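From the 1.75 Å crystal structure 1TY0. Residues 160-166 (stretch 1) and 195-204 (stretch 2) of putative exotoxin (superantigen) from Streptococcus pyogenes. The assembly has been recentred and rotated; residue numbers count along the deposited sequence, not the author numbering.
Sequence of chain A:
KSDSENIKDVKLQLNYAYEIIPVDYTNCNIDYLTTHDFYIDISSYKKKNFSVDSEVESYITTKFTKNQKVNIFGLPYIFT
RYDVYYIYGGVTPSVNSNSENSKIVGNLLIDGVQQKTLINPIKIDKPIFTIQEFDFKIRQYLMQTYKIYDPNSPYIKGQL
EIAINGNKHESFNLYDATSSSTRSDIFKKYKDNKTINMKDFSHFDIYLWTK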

# COMPACT_ATOMS: atom_id res chain seq x y z
N LEU A 160 19.99 2.90 11.10
CA LEU A 160 19.77 4.17 10.44
C LEU A 160 19.98 5.21 11.53
O LEU A 160 19.32 5.15 12.57
CB LEU A 160 18.34 4.26 9.90
CG LEU A 160 17.83 5.67 9.57
CD1 LEU A 160 18.74 6.34 8.56
CD2 LEU A 160 16.41 5.58 9.05
N GLU A 161 20.91 6.13 11.31
CA GLU A 161 21.17 7.16 12.30
C GLU A 161 20.89 8.53 11.69
O GLU A 161 21.38 8.85 10.61
CB GLU A 161 22.62 7.11 12.78
CG GLU A 161 23.02 5.79 13.42
CD GLU A 161 24.27 5.92 14.27
OE1 GLU A 161 25.21 6.63 13.85
OE2 GLU A 161 24.30 5.32 15.37
N ILE A 162 20.10 9.32 12.40
CA ILE A 162 19.76 10.65 11.94
C ILE A 162 20.42 11.69 12.83
O ILE A 162 20.16 11.74 14.03
CB ILE A 162 18.23 10.87 11.96
CG1 ILE A 162 17.55 9.79 11.12
CG2 ILE A 162 17.90 12.25 11.41
CD1 ILE A 162 18.04 9.72 9.70
N ALA A 163 21.27 12.51 12.23
CA ALA A 163 21.97 13.56 12.96
C ALA A 163 21.14 14.84 13.02
O ALA A 163 20.82 15.43 11.99
CB ALA A 163 23.32 13.83 12.32
N ILE A 164 20.81 15.25 14.23
CA ILE A 164 20.03 16.46 14.47
C ILE A 164 20.94 17.43 15.22
O ILE A 164 21.70 17.01 16.09
CB ILE A 164 18.79 16.16 15.34
CG1 ILE A 164 17.99 15.01 14.72
CG2 ILE A 164 17.94 17.41 15.48
CD1 ILE A 164 17.49 15.28 13.32
N ASN A 165 20.86 18.71 14.89
CA ASN A 165 21.68 19.71 15.56
C ASN A 165 21.54 19.58 17.07
O ASN A 165 20.43 19.58 17.60
CB ASN A 165 21.28 21.13 15.13
CG ASN A 165 21.35 21.33 13.62
OD1 ASN A 165 22.30 20.91 12.97
ND2 ASN A 165 20.34 22.00 13.07
N GLY A 166 22.67 19.45 17.76
CA GLY A 166 22.63 19.31 19.21
C GLY A 166 23.06 17.94 19.70
O GLY A 166 22.66 17.52 20.79
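Stretch 2, residues 195-204: TINMKDFSHF

A beta bulge lets one strand carry an extra residue past its neighbour without breaking the ladder, and this pair is a compact example. Stretch 2 enters as a short strand, 195-197, turns through the helical phi/psi values of 198-200, and then runs as strand 201-204 antiparallel to strand 160-164, the two directions 156° apart and the axes approaching to 4.7 Å. Ile-162 faces Phe-204, Ala-163 pairs with His-203, and Ile-164 faces Phe-201; Ser-202 is the extra residue. Ser-202 N still donates a hydrogen bond to Ala-163 O at 2.9 Å, while Ala-163 N donates to His-203 O at 2.8 Å, so the backbone of Ala-163 bonds both to the extra residue and to His-203, its partner in the ladder. Beyond it, Asn-165 N donates to Asp-200 O at 2.8 Å.

On the face carrying Ile-162 and Ile-164, the isoleucines meet Ile-196 and the edge of the Phe-201 ring: Ile-164 CD1 lies 3.4 Å from Ile-196 CG2, and Ile-162 CG2 lies 3.5 Å from Phe-201 CE1 and 3.7 Å from Ile-196 CD1. Ile-162 CD1 packs against Phe-204 CB at 3.4 Å. On the other face, the low profile of Ala-163 leaves room for His-203, whose ring covers the methyl, with His-203 CE1 3.4 Å from Ala-163 CB.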

# COMPACT_ATOMS: atom_id res chain seq x y z
N THR A 195 9.25 13.20 15.94
CA THR A 195 9.26 14.21 14.91
C THR A 195 10.55 15.02 14.86
O THR A 195 11.19 15.24 15.89
CB THR A 195 8.05 15.15 15.13
OG1 THR A 195 6.83 14.40 14.98
CG2 THR A 195 8.06 16.30 14.16
N ILE A 196 10.91 15.46 13.66
CA ILE A 196 12.11 16.26 13.45
C ILE A 196 11.78 17.48 12.59
O ILE A 196 11.00 17.39 11.64
CB ILE A 196 13.19 15.47 12.68
CG1 ILE A 196 13.60 14.24 13.49
CG2 ILE A 196 14.39 16.36 12.40
CD1 ILE A 196 14.60 13.34 12.75
N ASN A 197 12.38 18.62 12.93
CA ASN A 197 12.19 19.83 12.14
C ASN A 197 13.32 19.81 11.12
O ASN A 197 14.49 19.70 11.49
CB ASN A 197 12.30 21.09 13.01
CG ASN A 197 11.26 21.13 14.11
OD1 ASN A 197 10.06 20.99 13.86
ND2 ASN A 197 11.70 21.35 15.34
N MET A 198 12.98 19.90 9.84
CA MET A 198 13.99 19.86 8.79
C MET A 198 15.15 20.83 9.02
O MET A 198 16.28 20.55 8.63
CB MET A 198 13.35 20.13 7.43
CG MET A 198 14.31 19.98 6.26
SD MET A 198 15.03 18.33 6.12
CE MET A 198 13.75 17.48 5.19
N LYS A 199 14.87 21.96 9.66
CA LYS A 199 15.91 22.95 9.90
C LYS A 199 16.95 22.48 10.91
O LYS A 199 18.06 23.01 10.96
CB LYS A 199 15.30 24.28 10.36
CG LYS A 199 14.56 24.22 11.68
CD LYS A 199 14.07 25.60 12.08
CE LYS A 199 13.25 25.58 13.36
NZ LYS A 199 14.00 24.99 14.51
N ASP A 200 16.57 21.49 11.72
CA ASP A 200 17.47 20.93 12.73
C ASP A 200 18.17 19.69 12.19
O ASP A 200 19.08 19.14 12.82
CB ASP A 200 16.70 20.54 14.00
CG ASP A 200 16.05 21.73 14.67
OD1 ASP A 200 16.68 22.81 14.72
OD2 ASP A 200 14.91 21.58 15.16
N PHE A 201 17.74 19.24 11.02
CA PHE A 201 18.31 18.06 10.38
C PHE A 201 19.67 18.36 9.75
O PHE A 201 19.80 19.29 8.95
CB PHE A 201 17.35 17.55 9.30
CG PHE A 201 17.88 16.37 8.54
CD1 PHE A 201 17.94 15.11 9.13
CD2 PHE A 201 18.32 16.52 7.23
CE1 PHE A 201 18.43 14.01 8.42
CE2 PHE A 201 18.82 15.43 6.52
CZ PHE A 201 18.88 14.18 7.11
N SER A 202 20.68 17.57 10.10
CA SER A 202 22.02 17.77 9.55
C SER A 202 22.30 16.80 8.41
O SER A 202 22.60 17.21 7.29
CB SER A 202 23.07 17.58 10.64
OG SER A 202 24.37 17.63 10.08
N HIS A 203 22.19 15.51 8.71
CA HIS A 203 22.42 14.46 7.72
C HIS A 203 22.05 13.14 8.35
O HIS A 203 21.60 13.09 9.49
CB HIS A 203 23.90 14.43 7.30
CG HIS A 203 24.84 14.13 8.43
ND1 HIS A 203 25.14 15.05 9.41
CD2 HIS A 203 25.51 13.00 8.76
CE1 HIS A 203 25.96 14.51 10.29
NE2 HIS A 203 26.20 13.26 9.92
N PHE A 204 22.24 12.06 7.60
CA PHE A 204 21.93 10.74 8.13
C PHE A 204 23.05 9.78 7.76
O PHE A 204 23.88 10.07 6.89
CB PHE A 204 20.59 10.24 7.58
CG PHE A 204 20.63 9.83 6.14
CD1 PHE A 204 21.00 8.54 5.78
CD2 PHE A 204 20.30 10.73 5.13
CE1 PHE A 204 21.03 8.15 4.44
CE2 PHE A 204 20.33 10.36 3.79
CZ PHE A 204 20.70 9.07 3.44